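Long-range contact in type IV pilus biogenesis protein PilB (Streptococcus sanguinis, PDB 7B7P), which is a bimodular minor pilin of type IV pili, with a metal-binding von Willebrand factor A-like module and a direct role in adhesion: residues A[296-301]-A[314-319]. Sequence-based numbering, arbitrary orientation.
Sequences ALYAGN and FNNPIY
Asn301 and Asn316 join two loops at one end of the antiparallel strand pair 302-305/311-314. The pair belongs to a small four-stranded sheet, probably an insertion in the von Willebrand factor A-like module, since it falls in sequence between strands 276-283 and 364-370 of the main sheet. Residues 296-301 lead into the first strand of the pair; the other loop runs on from the second. The site is remote from the magnesium-binding residues.

Polar contacts dominate. With CG anti to the backbone N (chi1 -162°), the Asn301 amide reaches across and grips the Asn316 backbone twice. OD1 of Asn301 accepts from Asn316 N at 2.7 Å, and Asn301 ND2 donates to Asn316 O at 3.0 Å. This ND2 lies above the Asn316 carbonyl plane, 38° out of it. Asn301 O accepts from Asn315 N at 2.9 Å. Two weak hydrogen bonds run from Asn315 ND2 to Gly300 O and, at a long 3.4 Å, from Tyr298 OH to Asn316 OD1.

Apolar contacts flank this network. Leu297 CD2 meets the ring edge of Phe314 at CE2, 3.7 Å away. Ala296 CB faces Ile318 CB at 4.2 Å. Asn301 CB lies over the centre of the Tyr298 ring, within the same loop. Beyond the contact, Tyr319 packs on helix 341-358, and Tyr290 OH forms a hydrogen bond with Phe314 N.

A further hydrogen bond helps fix the Asn301 amide's rotation: ND2 also donates to Ala296 O, like Asn316 O in the amide plane, at 2.6 Å and 172°, on a carbonyl lone pair.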
loop_
_atom_site.group_PDB
_atom_site.type_symbol
_atom_site.label_atom_id
_atom_site.label_comp_id
_atom_site.label_asym_id
_atom_site.label_seq_id
_atom_site.Cartn_x
_atom_site.Cartn_y
_atom_site.Cartn_z
ATOM N N ALA A 296 27.589 3.231 -23.720
ATOM C CA ALA A 296 27.744 1.819 -24.054
ATOM C C ALA A 296 27.924 1.587 -25.547
ATOM O O ALA A 296 28.223 0.451 -25.938
ATOM C CB ALA A 296 26.541 1.011 -23.548
ATOM N N LEU A 297 27.781 2.641 -26.366
ATOM C CA LEU A 297 27.957 2.587 -27.822
ATOM C C LEU A 297 29.438 2.741 -28.188
ATOM O O LEU A 297 29.903 3.792 -28.629
ATOM C CB LEU A 297 27.125 3.669 -28.498
ATOM C CG LEU A 297 25.624 3.660 -28.224
ATOM C CD1 LEU A 297 24.878 4.536 -29.222
ATOM C CD2 LEU A 297 25.122 2.230 -28.256
ATOM N N TYR A 298 30.188 1.663 -28.002
ATOM C CA TYR A 298 31.595 1.616 -28.357
ATOM C C TYR A 298 31.884 0.283 -29.027
ATOM O O TYR A 298 31.145 -0.690 -28.853
ATOM C CB TYR A 298 32.515 1.809 -27.121
ATOM C CG TYR A 298 32.411 0.743 -26.029
ATOM C CD1 TYR A 298 33.168 -0.430 -26.088
ATOM C CD2 TYR A 298 31.570 0.919 -24.929
ATOM C CE1 TYR A 298 33.075 -1.410 -25.099
ATOM C CE2 TYR A 298 31.480 -0.049 -23.912
ATOM C CZ TYR A 298 32.224 -1.217 -24.006
ATOM O OH TYR A 298 32.126 -2.186 -23.005
ATOM N N ALA A 299 32.959 0.269 -29.825
ATOM C CA ALA A 299 33.690 -0.940 -30.207
ATOM C C ALA A 299 32.822 -2.129 -30.571
ATOM O O ALA A 299 31.928 -2.029 -31.416
ATOM C CB ALA A 299 34.621 -1.376 -29.079
ATOM N N GLY A 300 33.101 -3.273 -29.953
ATOM C CA GLY A 300 32.278 -4.447 -30.170
ATOM C C GLY A 300 31.376 -4.715 -28.985
ATOM O O GLY A 300 31.279 -5.847 -28.500
ATOM N N ASN A 301 30.742 -3.665 -28.475
ATOM C CA ASN A 301 29.840 -3.854 -27.349
ATOM C C ASN A 301 28.458 -4.290 -27.813
ATOM O O ASN A 301 27.854 -5.180 -27.205
ATOM C CB ASN A 301 29.737 -2.572 -26.535
ATOM C CG ASN A 301 29.175 -2.810 -25.152
ATOM O OD1 ASN A 301 29.274 -3.914 -24.599
ATOM N ND2 ASN A 301 28.570 -1.775 -24.588
ATOM N N PHE A 314 23.902 -6.127 -25.730
ATOM C CA PHE A 314 25.122 -5.426 -25.360
ATOM C C PHE A 314 25.925 -6.321 -24.430
ATOM O O PHE A 314 25.403 -6.775 -23.402
ATOM C CB PHE A 314 24.816 -4.076 -24.723
ATOM C CG PHE A 314 24.216 -3.077 -25.687
ATOM C CD1 PHE A 314 22.844 -3.074 -25.953
ATOM C CD2 PHE A 314 25.020 -2.143 -26.324
ATOM C CE1 PHE A 314 22.291 -2.143 -26.851
ATOM C CE2 PHE A 314 24.476 -1.209 -27.211
ATOM C CZ PHE A 314 23.119 -1.217 -27.479
ATOM N N ASN A 315 27.181 -6.597 -24.822
ATOM C CA ASN A 315 28.083 -7.408 -24.004
ATOM C C ASN A 315 28.260 -6.804 -22.619
ATOM O O ASN A 315 28.206 -7.515 -21.609
ATOM C CB ASN A 315 29.442 -7.554 -24.694
ATOM C CG ASN A 315 29.372 -8.383 -25.969
ATOM O OD1 ASN A 315 28.640 -9.377 -26.039
ATOM N ND2 ASN A 315 30.143 -7.982 -26.986
ATOM N N ASN A 316 28.466 -5.492 -22.551
ATOM C CA ASN A 316 28.547 -4.755 -21.288
ATOM C C ASN A 316 27.472 -3.678 -21.291
ATOM O O ASN A 316 27.684 -2.574 -21.812
ATOM C CB ASN A 316 29.933 -4.138 -21.080
ATOM C CG ASN A 316 29.957 -3.117 -19.911
ATOM O OD1 ASN A 316 30.405 -1.970 -20.072
ATOM N ND2 ASN A 316 29.461 -3.537 -18.736
ATOM N N PRO A 317 26.299 -3.943 -20.739
ATOM C CA PRO A 317 25.273 -2.898 -20.698
ATOM C C PRO A 317 25.625 -1.826 -19.685
ATOM O O PRO A 317 26.069 -2.109 -18.576
ATOM C CB PRO A 317 24.002 -3.648 -20.283
ATOM C CG PRO A 317 24.344 -5.107 -20.402
ATOM C CD PRO A 317 25.816 -5.213 -20.176
ATOM N N ILE A 318 25.427 -0.583 -20.068
ATOM C CA ILE A 318 25.387 0.505 -19.118
ATOM C C ILE A 318 23.985 1.057 -19.242
ATOM O O ILE A 318 23.621 1.632 -20.280
ATOM C CB ILE A 318 26.460 1.560 -19.398
ATOM C CG1 ILE A 318 27.838 0.887 -19.373
ATOM C CG2 ILE A 318 26.384 2.675 -18.392
ATOM C CD1 ILE A 318 28.905 1.657 -20.062
ATOM N N TYR A 319 23.174 0.825 -18.220
ATOM C CA TYR A 319 21.768 1.150 -18.336
ATOM C C TYR A 319 21.565 2.649 -18.477
ATOM O O TYR A 319 22.309 3.456 -17.922
ATOM C CB TYR A 319 21.007 0.583 -17.145
ATOM C CG TYR A 319 21.084 -0.924 -17.193
ATOM C CD1 TYR A 319 20.613 -1.621 -18.299
ATOM C CD2 TYR A 319 21.668 -1.642 -16.169
ATOM C CE1 TYR A 319 20.715 -2.997 -18.370
ATOM C CE2 TYR A 319 21.773 -3.027 -16.223
ATOM C CZ TYR A 319 21.299 -3.690 -17.322
ATOM O OH TYR A 319 21.418 -5.047 -17.368
#